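Local coordinates for cortical-lytic enzyme (Clostridium perfringens, PDB 5JIP), which probably hydrolyses spore cortex peptidoglycan during germination, acting as a muramidase of glycoside hydrolase family 25, at residues A[40-45]-A[54-59]; A[76-81]-A[114-119]; A[82-87]-A[128-133]. All blocks are in the same frame, centred on the assembly; numbering follows the deposited sequence.

Interaction 1 of 3, residues A[40-45]-A[54-59]; sequences LRASGS and NKFLEF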
loop_
_atom_site.group_PDB
_atom_site.type_symbol
_atom_site.label_atom_id
_atom_site.label_comp_id
_atom_site.label_asym_id
_atom_site.label_seq_id
_atom_site.Cartn_x
_atom_site.Cartn_y
_atom_site.Cartn_z
ATOM N N LEU A 40 6.591 -15.436 -22.049
ATOM C CA LEU A 40 7.587 -16.057 -22.918
ATOM C C LEU A 40 8.697 -16.665 -22.072
ATOM O O LEU A 40 9.074 -16.118 -21.036
ATOM C CB LEU A 40 8.243 -15.034 -23.853
ATOM C CG LEU A 40 7.304 -14.082 -24.620
ATOM C CD1 LEU A 40 8.132 -12.978 -25.300
ATOM C CD2 LEU A 40 6.461 -14.872 -25.599
ATOM N N ARG A 41 9.248 -17.780 -22.526
ATOM C CA ARG A 41 10.524 -18.211 -21.971
ATOM C C ARG A 41 11.620 -17.268 -22.434
ATOM O O ARG A 41 11.815 -17.049 -23.637
ATOM C CB ARG A 41 10.867 -19.647 -22.380
ATOM C CG ARG A 41 12.180 -20.126 -21.718
ATOM C CD ARG A 41 12.410 -21.638 -21.869
ATOM N NE ARG A 41 12.802 -22.000 -23.226
ATOM C CZ ARG A 41 13.309 -23.185 -23.562
ATOM N NH1 ARG A 41 13.437 -24.129 -22.637
ATOM N NH2 ARG A 41 13.687 -23.412 -24.816
ATOM N N ALA A 42 12.349 -16.729 -21.477
ATOM C CA ALA A 42 13.552 -15.961 -21.767
ATOM C C ALA A 42 14.759 -16.865 -21.845
ATOM O O ALA A 42 15.565 -16.741 -22.772
ATOM C CB ALA A 42 13.795 -14.897 -20.707
ATOM N N SER A 43 14.911 -17.747 -20.859
ATOM C CA SER A 43 16.147 -18.497 -20.675
ATOM C C SER A 43 15.834 -19.740 -19.870
ATOM O O SER A 43 14.732 -19.913 -19.344
ATOM C CB SER A 43 17.221 -17.676 -19.955
ATOM O OG SER A 43 16.727 -17.157 -18.711
ATOM N N GLY A 44 16.833 -20.598 -19.763
ATOM C CA GLY A 44 16.671 -21.823 -19.015
ATOM C C GLY A 44 17.989 -22.539 -18.870
ATOM O O GLY A 44 18.888 -22.394 -19.697
ATOM N N SER A 45 18.106 -23.280 -17.776
ATOM C CA SER A 45 19.287 -24.058 -17.450
ATOM C C SER A 45 18.961 -25.548 -17.387
ATOM O O SER A 45 19.770 -26.335 -16.870
ATOM C CB SER A 45 19.861 -23.549 -16.122
ATOM O OG SER A 45 20.256 -22.174 -16.224
ATOM N N ASN A 54 15.432 -19.507 -28.076
ATOM C CA ASN A 54 15.787 -19.097 -29.435
ATOM C C ASN A 54 14.740 -18.230 -30.127
ATOM O O ASN A 54 15.025 -17.713 -31.219
ATOM C CB ASN A 54 16.071 -20.329 -30.283
ATOM C CG ASN A 54 17.370 -20.994 -29.881
ATOM O OD1 ASN A 54 18.414 -20.336 -29.835
ATOM N ND2 ASN A 54 17.306 -22.273 -29.537
ATOM N N LYS A 55 13.542 -18.072 -29.544
ATOM C CA LYS A 55 12.547 -17.142 -30.052
ATOM C C LYS A 55 12.303 -15.959 -29.119
ATOM O O LYS A 55 11.587 -15.028 -29.505
ATOM C CB LYS A 55 11.210 -17.868 -30.300
ATOM C CG LYS A 55 11.226 -18.860 -31.475
ATOM C CD LYS A 55 11.210 -18.119 -32.773
ATOM C CE LYS A 55 10.815 -19.044 -33.901
ATOM N NZ LYS A 55 10.836 -18.324 -35.210
ATOM N N PHE A 56 12.918 -15.939 -27.931
ATOM C CA PHE A 56 12.615 -14.886 -26.968
ATOM C C PHE A 56 12.802 -13.489 -27.559
ATOM O O PHE A 56 11.901 -12.647 -27.488
ATOM C CB PHE A 56 13.462 -15.059 -25.711
ATOM C CG PHE A 56 13.328 -13.915 -24.756
ATOM C CD1 PHE A 56 12.078 -13.553 -24.288
ATOM C CD2 PHE A 56 14.429 -13.194 -24.346
ATOM C CE1 PHE A 56 11.917 -12.482 -23.449
ATOM C CE2 PHE A 56 14.287 -12.124 -23.496
ATOM C CZ PHE A 56 13.020 -11.762 -23.038
ATOM N N LEU A 57 13.974 -13.200 -28.114
ATOM C CA LEU A 57 14.198 -11.839 -28.583
ATOM C C LEU A 57 13.153 -11.448 -29.622
ATOM O O LEU A 57 12.549 -10.372 -29.543
ATOM C CB LEU A 57 15.616 -11.694 -29.142
ATOM C CG LEU A 57 16.747 -11.991 -28.172
ATOM C CD1 LEU A 57 18.070 -11.787 -28.873
ATOM C CD2 LEU A 57 16.637 -11.125 -26.951
ATOM N N GLU A 58 12.862 -12.347 -30.542
ATOM C CA GLU A 58 11.902 -12.040 -31.592
ATOM C C GLU A 58 10.500 -11.884 -31.034
ATOM O O GLU A 58 9.772 -10.950 -31.402
ATOM C CB GLU A 58 11.936 -13.152 -32.620
ATOM C CG GLU A 58 10.816 -13.141 -33.614
ATOM C CD GLU A 58 10.821 -14.363 -34.551
ATOM O OE1 GLU A 58 11.845 -15.075 -34.636
ATOM O OE2 GLU A 58 9.781 -14.611 -35.198
ATOM N N PHE A 59 10.111 -12.801 -30.142
ATOM C CA PHE A 59 8.774 -12.778 -29.577
ATOM C C PHE A 59 8.569 -11.533 -28.719
ATOM O O PHE A 59 7.495 -10.925 -28.747
ATOM C CB PHE A 59 8.554 -14.039 -28.741
ATOM C CG PHE A 59 8.236 -15.299 -29.529
ATOM C CD1 PHE A 59 8.137 -15.300 -30.908
ATOM C CD2 PHE A 59 8.044 -16.498 -28.863
ATOM C CE1 PHE A 59 7.822 -16.471 -31.598
ATOM C CE2 PHE A 59 7.757 -17.658 -29.550
ATOM C CZ PHE A 59 7.630 -17.628 -30.928
#

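Interaction 2 of 3, residues A[76-81]-A[114-119]; sequences AKPSKD and VETPTD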
loop_
_atom_site.group_PDB
_atom_site.type_symbol
_atom_site.label_atom_id
_atom_site.label_comp_id
_atom_site.label_asym_id
_atom_site.label_seq_id
_atom_site.Cartn_x
_atom_site.Cartn_y
_atom_site.Cartn_z
ATOM N N ALA A 76 14.476 -22.909 -14.096
ATOM C CA ALA A 76 15.495 -23.055 -13.067
ATOM C C ALA A 76 16.160 -24.431 -13.115
ATOM O O ALA A 76 15.533 -25.439 -13.457
ATOM C CB ALA A 76 14.863 -22.852 -11.708
ATOM N N LYS A 77 17.440 -24.469 -12.752
ATOM C CA LYS A 77 18.090 -25.719 -12.361
ATOM C C LYS A 77 18.639 -25.578 -10.944
ATOM O O LYS A 77 19.782 -25.140 -10.740
ATOM C CB LYS A 77 19.188 -26.122 -13.333
ATOM C CG LYS A 77 19.570 -27.589 -13.100
ATOM C CD LYS A 77 20.344 -28.221 -14.241
ATOM C CE LYS A 77 20.547 -29.742 -13.994
ATOM N NZ LYS A 77 19.268 -30.570 -14.122
ATOM N N PRO A 78 17.855 -25.930 -9.939
ATOM C CA PRO A 78 18.313 -25.772 -8.552
ATOM C C PRO A 78 19.366 -26.811 -8.207
ATOM O O PRO A 78 19.489 -27.844 -8.866
ATOM C CB PRO A 78 17.032 -25.974 -7.724
ATOM C CG PRO A 78 15.902 -25.767 -8.709
ATOM C CD PRO A 78 16.436 -26.302 -10.010
ATOM N N SER A 79 20.147 -26.508 -7.170
ATOM C CA SER A 79 21.171 -27.422 -6.684
ATOM C C SER A 79 21.434 -27.113 -5.216
ATOM O O SER A 79 20.865 -26.172 -4.644
ATOM C CB SER A 79 22.451 -27.324 -7.517
ATOM O OG SER A 79 23.276 -26.237 -7.128
ATOM N N LYS A 80 22.304 -27.930 -4.606
ATOM C CA LYS A 80 22.733 -27.687 -3.231
ATOM C C LYS A 80 23.690 -26.509 -3.133
ATOM O O LYS A 80 23.915 -25.992 -2.032
ATOM C CB LYS A 80 23.417 -28.933 -2.634
ATOM C CG LYS A 80 22.521 -30.155 -2.535
ATOM C CD LYS A 80 23.197 -31.331 -1.829
ATOM C CE LYS A 80 22.386 -32.595 -2.035
ATOM N NZ LYS A 80 22.920 -33.743 -1.269
ATOM N N ASP A 81 24.273 -26.078 -4.245
ATOM C CA ASP A 81 25.202 -24.955 -4.232
ATOM C C ASP A 81 24.423 -23.669 -4.490
ATOM O O ASP A 81 23.875 -23.470 -5.577
ATOM C CB ASP A 81 26.313 -25.153 -5.258
ATOM C CG ASP A 81 27.240 -23.968 -5.325
ATOM O OD1 ASP A 81 27.182 -23.125 -4.409
ATOM O OD2 ASP A 81 28.020 -23.868 -6.287
ATOM N N VAL A 114 10.126 -23.248 -11.690
ATOM C CA VAL A 114 10.764 -24.318 -10.928
ATOM C C VAL A 114 9.933 -25.579 -11.113
ATOM O O VAL A 114 8.774 -25.653 -10.679
ATOM C CB VAL A 114 10.912 -23.969 -9.440
ATOM C CG1 VAL A 114 11.590 -25.117 -8.683
ATOM C CG2 VAL A 114 11.686 -22.692 -9.281
ATOM N N GLU A 115 10.524 -26.559 -11.767
ATOM C CA GLU A 115 9.867 -27.822 -12.070
ATOM C C GLU A 115 10.795 -28.999 -11.828
ATOM O O GLU A 115 10.421 -30.129 -12.141
ATOM C CB GLU A 115 9.393 -27.858 -13.541
ATOM C CG GLU A 115 8.302 -26.892 -13.871
ATOM C CD GLU A 115 8.061 -26.820 -15.370
ATOM O OE1 GLU A 115 7.869 -27.896 -15.992
ATOM O OE2 GLU A 115 8.086 -25.697 -15.915
ATOM N N THR A 116 11.992 -28.765 -11.307
ATOM C CA THR A 116 13.017 -29.780 -11.152
ATOM C C THR A 116 13.810 -29.428 -9.901
ATOM O O THR A 116 13.840 -28.253 -9.506
ATOM C CB THR A 116 13.902 -29.844 -12.411
ATOM O OG1 THR A 116 14.708 -31.029 -12.393
ATOM C CG2 THR A 116 14.789 -28.643 -12.524
ATOM N N PRO A 117 14.426 -30.413 -9.225
ATOM C CA PRO A 117 14.391 -31.860 -9.470
ATOM C C PRO A 117 13.187 -32.504 -8.826
ATOM O O PRO A 117 12.647 -31.969 -7.850
ATOM C CB PRO A 117 15.684 -32.353 -8.819
ATOM C CG PRO A 117 15.837 -31.441 -7.628
ATOM C CD PRO A 117 15.299 -30.080 -8.076
ATOM N N THR A 118 12.758 -33.637 -9.377
ATOM C CA THR A 118 11.666 -34.424 -8.821
ATOM C C THR A 118 12.148 -35.754 -8.278
ATOM O O THR A 118 11.332 -36.636 -8.011
ATOM C CB THR A 118 10.590 -34.683 -9.872
ATOM O OG1 THR A 118 11.183 -35.340 -11.000
ATOM C CG2 THR A 118 9.934 -33.376 -10.305
ATOM N N ASP A 119 13.440 -35.946 -8.185
ATOM C CA ASP A 119 13.941 -37.111 -7.489
ATOM C C ASP A 119 14.098 -36.685 -6.032
ATOM O O ASP A 119 13.507 -35.688 -5.595
ATOM C CB ASP A 119 15.203 -37.625 -8.185
ATOM C CG ASP A 119 16.280 -36.588 -8.302
ATOM O OD1 ASP A 119 16.152 -35.511 -7.698
ATOM O OD2 ASP A 119 17.278 -36.865 -8.994
HETATM O O HOH W 1 12.915 -25.719 -13.031
HETATM O O HOH W 2 17.492 -30.895 -11.760
#

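Interaction 3 of 3, residues A[82-87]-A[128-133]; sequences LDSAVI and VNWIDR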
loop_
_atom_site.group_PDB
_atom_site.type_symbol
_atom_site.label_atom_id
_atom_site.label_comp_id
_atom_site.label_asym_id
_atom_site.label_seq_id
_atom_site.Cartn_x
_atom_site.Cartn_y
_atom_site.Cartn_z
ATOM N N LEU A 82 24.384 -22.787 -3.490
ATOM C CA LEU A 82 23.575 -21.581 -3.622
ATOM C C LEU A 82 24.202 -20.556 -4.564
ATOM O O LEU A 82 23.487 -19.682 -5.062
ATOM C CB LEU A 82 23.322 -20.973 -2.237
ATOM C CG LEU A 82 22.458 -21.802 -1.285
ATOM C CD1 LEU A 82 22.389 -21.084 0.053
ATOM C CD2 LEU A 82 21.042 -22.046 -1.829
ATOM N N ASP A 83 25.505 -20.659 -4.855
ATOM C CA ASP A 83 26.107 -19.769 -5.841
ATOM C C ASP A 83 25.424 -19.899 -7.190
ATOM O O ASP A 83 25.432 -18.946 -7.969
ATOM C CB ASP A 83 27.604 -20.052 -6.035
ATOM C CG ASP A 83 28.423 -19.720 -4.817
ATOM O OD1 ASP A 83 27.938 -18.919 -3.991
ATOM O OD2 ASP A 83 29.548 -20.252 -4.695
ATOM N N SER A 84 24.884 -21.079 -7.512
ATOM C CA SER A 84 24.230 -21.244 -8.811
ATOM C C SER A 84 22.913 -20.482 -8.882
ATOM O O SER A 84 22.456 -20.149 -9.990
ATOM C CB SER A 84 23.982 -22.729 -9.119
ATOM O OG SER A 84 23.055 -23.306 -8.231
ATOM N N ALA A 85 22.308 -20.171 -7.732
ATOM C CA ALA A 85 21.109 -19.336 -7.750
ATOM C C ALA A 85 21.457 -17.901 -8.109
ATOM O O ALA A 85 20.722 -17.245 -8.865
ATOM C CB ALA A 85 20.391 -19.401 -6.408
ATOM N N VAL A 86 22.585 -17.406 -7.593
ATOM C CA VAL A 86 23.051 -16.071 -7.952
ATOM C C VAL A 86 23.436 -16.028 -9.422
ATOM O O VAL A 86 23.110 -15.077 -10.135
ATOM C CB VAL A 86 24.233 -15.667 -7.048
ATOM C CG1 VAL A 86 24.804 -14.330 -7.454
ATOM C CG2 VAL A 86 23.804 -15.637 -5.605
ATOM N N ILE A 87 24.153 -17.048 -9.899
ATOM C CA ILE A 87 24.555 -17.073 -11.306
ATOM C C ILE A 87 23.340 -17.066 -12.217
ATOM O O ILE A 87 23.295 -16.328 -13.212
ATOM C CB ILE A 87 25.447 -18.291 -11.587
ATOM C CG1 ILE A 87 26.803 -18.081 -10.918
ATOM C CG2 ILE A 87 25.569 -18.550 -13.101
ATOM C CD1 ILE A 87 27.593 -19.357 -10.803
ATOM N N VAL A 128 14.046 -24.759 -1.286
ATOM C CA VAL A 128 13.503 -23.446 -0.972
ATOM C C VAL A 128 14.630 -22.435 -0.770
ATOM O O VAL A 128 14.522 -21.297 -1.219
ATOM C CB VAL A 128 12.560 -23.531 0.250
ATOM C CG1 VAL A 128 12.167 -22.148 0.742
ATOM C CG2 VAL A 128 11.275 -24.342 -0.058
ATOM N N ASN A 129 15.710 -22.807 -0.060
ATOM C CA ASN A 129 16.847 -21.907 0.065
ATOM C C ASN A 129 17.374 -21.463 -1.302
ATOM O O ASN A 129 17.780 -20.308 -1.475
ATOM C CB ASN A 129 17.968 -22.572 0.858
ATOM C CG ASN A 129 17.720 -22.546 2.346
ATOM O OD1 ASN A 129 16.732 -21.969 2.824
ATOM N ND2 ASN A 129 18.621 -23.160 3.090
ATOM N N TRP A 130 17.408 -22.374 -2.273
ATOM C CA TRP A 130 17.895 -22.014 -3.605
ATOM C C TRP A 130 16.971 -21.002 -4.276
ATOM O O TRP A 130 17.426 -19.986 -4.801
ATOM C CB TRP A 130 18.046 -23.273 -4.459
ATOM C CG TRP A 130 18.734 -23.018 -5.739
ATOM C CD1 TRP A 130 20.067 -23.196 -6.017
ATOM C CD2 TRP A 130 18.141 -22.515 -6.942
ATOM N NE1 TRP A 130 20.329 -22.828 -7.312
ATOM C CE2 TRP A 130 19.163 -22.408 -7.901
ATOM C CE3 TRP A 130 16.835 -22.140 -7.301
ATOM C CZ2 TRP A 130 18.917 -21.961 -9.216
ATOM C CZ3 TRP A 130 16.602 -21.692 -8.583
ATOM C CH2 TRP A 130 17.639 -21.612 -9.531
ATOM N N ILE A 131 15.659 -21.251 -4.234
ATOM C CA ILE A 131 14.696 -20.305 -4.789
ATOM C C ILE A 131 14.812 -18.953 -4.097
ATOM O O ILE A 131 14.840 -17.901 -4.740
ATOM C CB ILE A 131 13.280 -20.874 -4.656
ATOM C CG1 ILE A 131 13.176 -22.157 -5.460
ATOM C CG2 ILE A 131 12.233 -19.809 -5.043
ATOM C CD1 ILE A 131 11.883 -22.889 -5.206
ATOM N N ASP A 132 14.865 -18.974 -2.767
ATOM C CA ASP A 132 14.920 -17.757 -1.970
ATOM C C ASP A 132 16.171 -16.945 -2.292
ATOM O O ASP A 132 16.135 -15.713 -2.319
ATOM C CB ASP A 132 14.880 -18.172 -0.495
ATOM C CG ASP A 132 14.386 -17.077 0.429
ATOM O OD1 ASP A 132 13.705 -16.134 -0.022
ATOM O OD2 ASP A 132 14.684 -17.187 1.634
ATOM N N ARG A 133 17.300 -17.622 -2.534
ATOM C CA ARG A 133 18.513 -16.909 -2.893
ATOM C C ARG A 133 18.381 -16.277 -4.266
ATOM O O ARG A 133 18.820 -15.140 -4.484
ATOM C CB ARG A 133 19.710 -17.872 -2.862
ATOM C CG ARG A 133 21.004 -17.283 -3.433
ATOM C CD ARG A 133 21.534 -16.110 -2.605
ATOM N NE ARG A 133 21.778 -16.512 -1.221
ATOM C CZ ARG A 133 22.937 -16.984 -0.761
ATOM N NH1 ARG A 133 23.052 -17.324 0.520
ATOM N NH2 ARG A 133 23.985 -17.116 -1.569
#

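Interaction 1 of 3, residues A[40-45]-A[54-59]
In the TIM-barrel-type domain of this family 25 glycoside hydrolase, strand 38-44 is overlaid by the first turn of helix 56-66, which follows it in the chain. The two aromatic side chains of that turn carry the contact and are set differently. Phe-56 has CG anti to its backbone N (chi1 173°), so its ring reaches over the strand and lies on the backbone of Ala-42. Ala-42 CA sits over one ring face, 3.8 Å from the ring centroid and 18° off the normal, a CH-pi contact displaced toward the rim. The methyl of Ala-42 lies over the same face, close to the ring centre, its CB 4.0 Å from Phe-56 CE2. Phe-59, one turn on, has CG anti to its carbonyl carbon (chi1 -79°); its CB faces the strand while its ring turns off from the strand and takes Lys-55 CB over the centre of one face. Leu-40 reaches up to both aromatics and crosses Phe-59 obliquely, touching it with both methyls: CD1 lies 3.6 Å from Phe-59 CB, and CD2 approaches CD2 of the ring. The same CD1 methyl is also 4.1 Å from Phe-56 CD1. Arg-41 points away from the helix, its guanidinium held in salt bridges by Asp-53 and Glu-21. Ala-72 and Val-95 also pack on Phe-56. The helix turn itself is tied by the bond from Phe-59 N to Lys-55 O. Against the strand, the nearest approach is that of Phe-56 CB to Arg-41 O, at 3.3 Å.

Interaction 2 of 3, residues A[76-81]-A[114-119]
Two irregular loops, each leading from a barrel strand toward the next helix, run close together at their starts, where the CA atoms of Ala-76 and Val-114 are 5.3 Å apart, and are wider at Lys-77 and Thr-116, 6.6 Å between CA atoms. A cis peptide bond precedes Pro-117. Near the strands the contact is apolar: Ala-76 CB points at Val-114 and meets its CG2 methyl at 4.0 Å. Farther out, Pro-78 and Thr-116 cross obliquely. With OG1 anti to its backbone N (chi1 -167°), Thr-116 puts its methyl in the crowded position between N and carbonyl carbon, and CG2 lies against Ala-76 O at 3.4 Å and against Pro-78 CD. The same proline edge, CG and CD, rests on the backbone carbonyl of Thr-116, with CD 3.3 Å from O. Two waters span the loops. One donates to Ala-76 O and accepts from Glu-115 N; the other accepts from Lys-77 NZ at 3.0 Å and lies 2.9 Å from Thr-116 OG1, a link that the long, largely extended lysine chain reaches by bending at its last torsion. Leu-127 and Trp-130 of helix 124-142 also pack on Pro-78. The direct contacts are apolar or set a carbon against a carbonyl oxygen, the polar links run through water, and Thr-116 O is buried against the proline with no hydrogen-bond partner in the model.

Interaction 3 of 3, residues A[82-87]-A[128-133]
A helix-helix contact, joining the start of helix 83-100 to helix 124-142 in the TIM-barrel-type domain, is carried by Trp-130 and Arg-133. The short segments run in the same general direction, their axes crossing at -34° with a closest approach of 8.4 Å. Trp-130, CG anti to its backbone N (chi1 -171°), extends its indole alongside the first turn of the facing helix. Ala-85 CB lies over one face, 3.6 Å from the centroid of the five-membered ring and 13° off its normal. At the edge, NE1 donates a nearly straight hydrogen bond of 2.9 Å to Ser-84 OG, which lies almost in the ring plane. Edge bond and face contact together fix the tilt of the indole; Ser-84 OG is also bonded to Asp-81 O. Leu-82, just ahead of Asp-83, brings its CD2 methyl to 3.6 Å from Trp-130 CA. Arg-133, bent at chi2 and chi3, folds its aliphatic part around the turn: CG is 3.7 Å from Ala-85 CB, and CD is 3.8 Å from Val-86 CG2. Its guanidinium then takes Leu-82 CB and CD1 over one face, the two side chains crossing at about a right angle. Beyond the two segments, Phe-134 of helix 124-142 also packs on Ala-85, Asp-132 forms a salt bridge with Lys-280 of the second subunit, and the indole reaches Ala-76 and Pro-78 in the loop between strand 70-75 and helix 83-100.

The three contacts follow successive strand-helix units of one glycoside hydrolase domain, away from the magnesium site of Asp-227, Met-230, Asp-258 and Asp-304. Interactions 2 and 3 are neighbours, centres about 10 Å apart, and their segments alternate along the chain, each loop of interaction 2 leading to a helix of interaction 3. Trp-130 is shared: Pro-78 CA approaches its CE2 to 3.5 Å, and Ser-79 OG probably bonds to Ser-84 OG at 3.1 Å. Interaction 1 closes earlier in the chain, its centre about 20 Å from that of interaction 2; they meet where Ser-45 O lies 3.3 Å from Lys-77 CD. Interactions 1 and 3 do not touch, their nearest atoms about 7 Å apart.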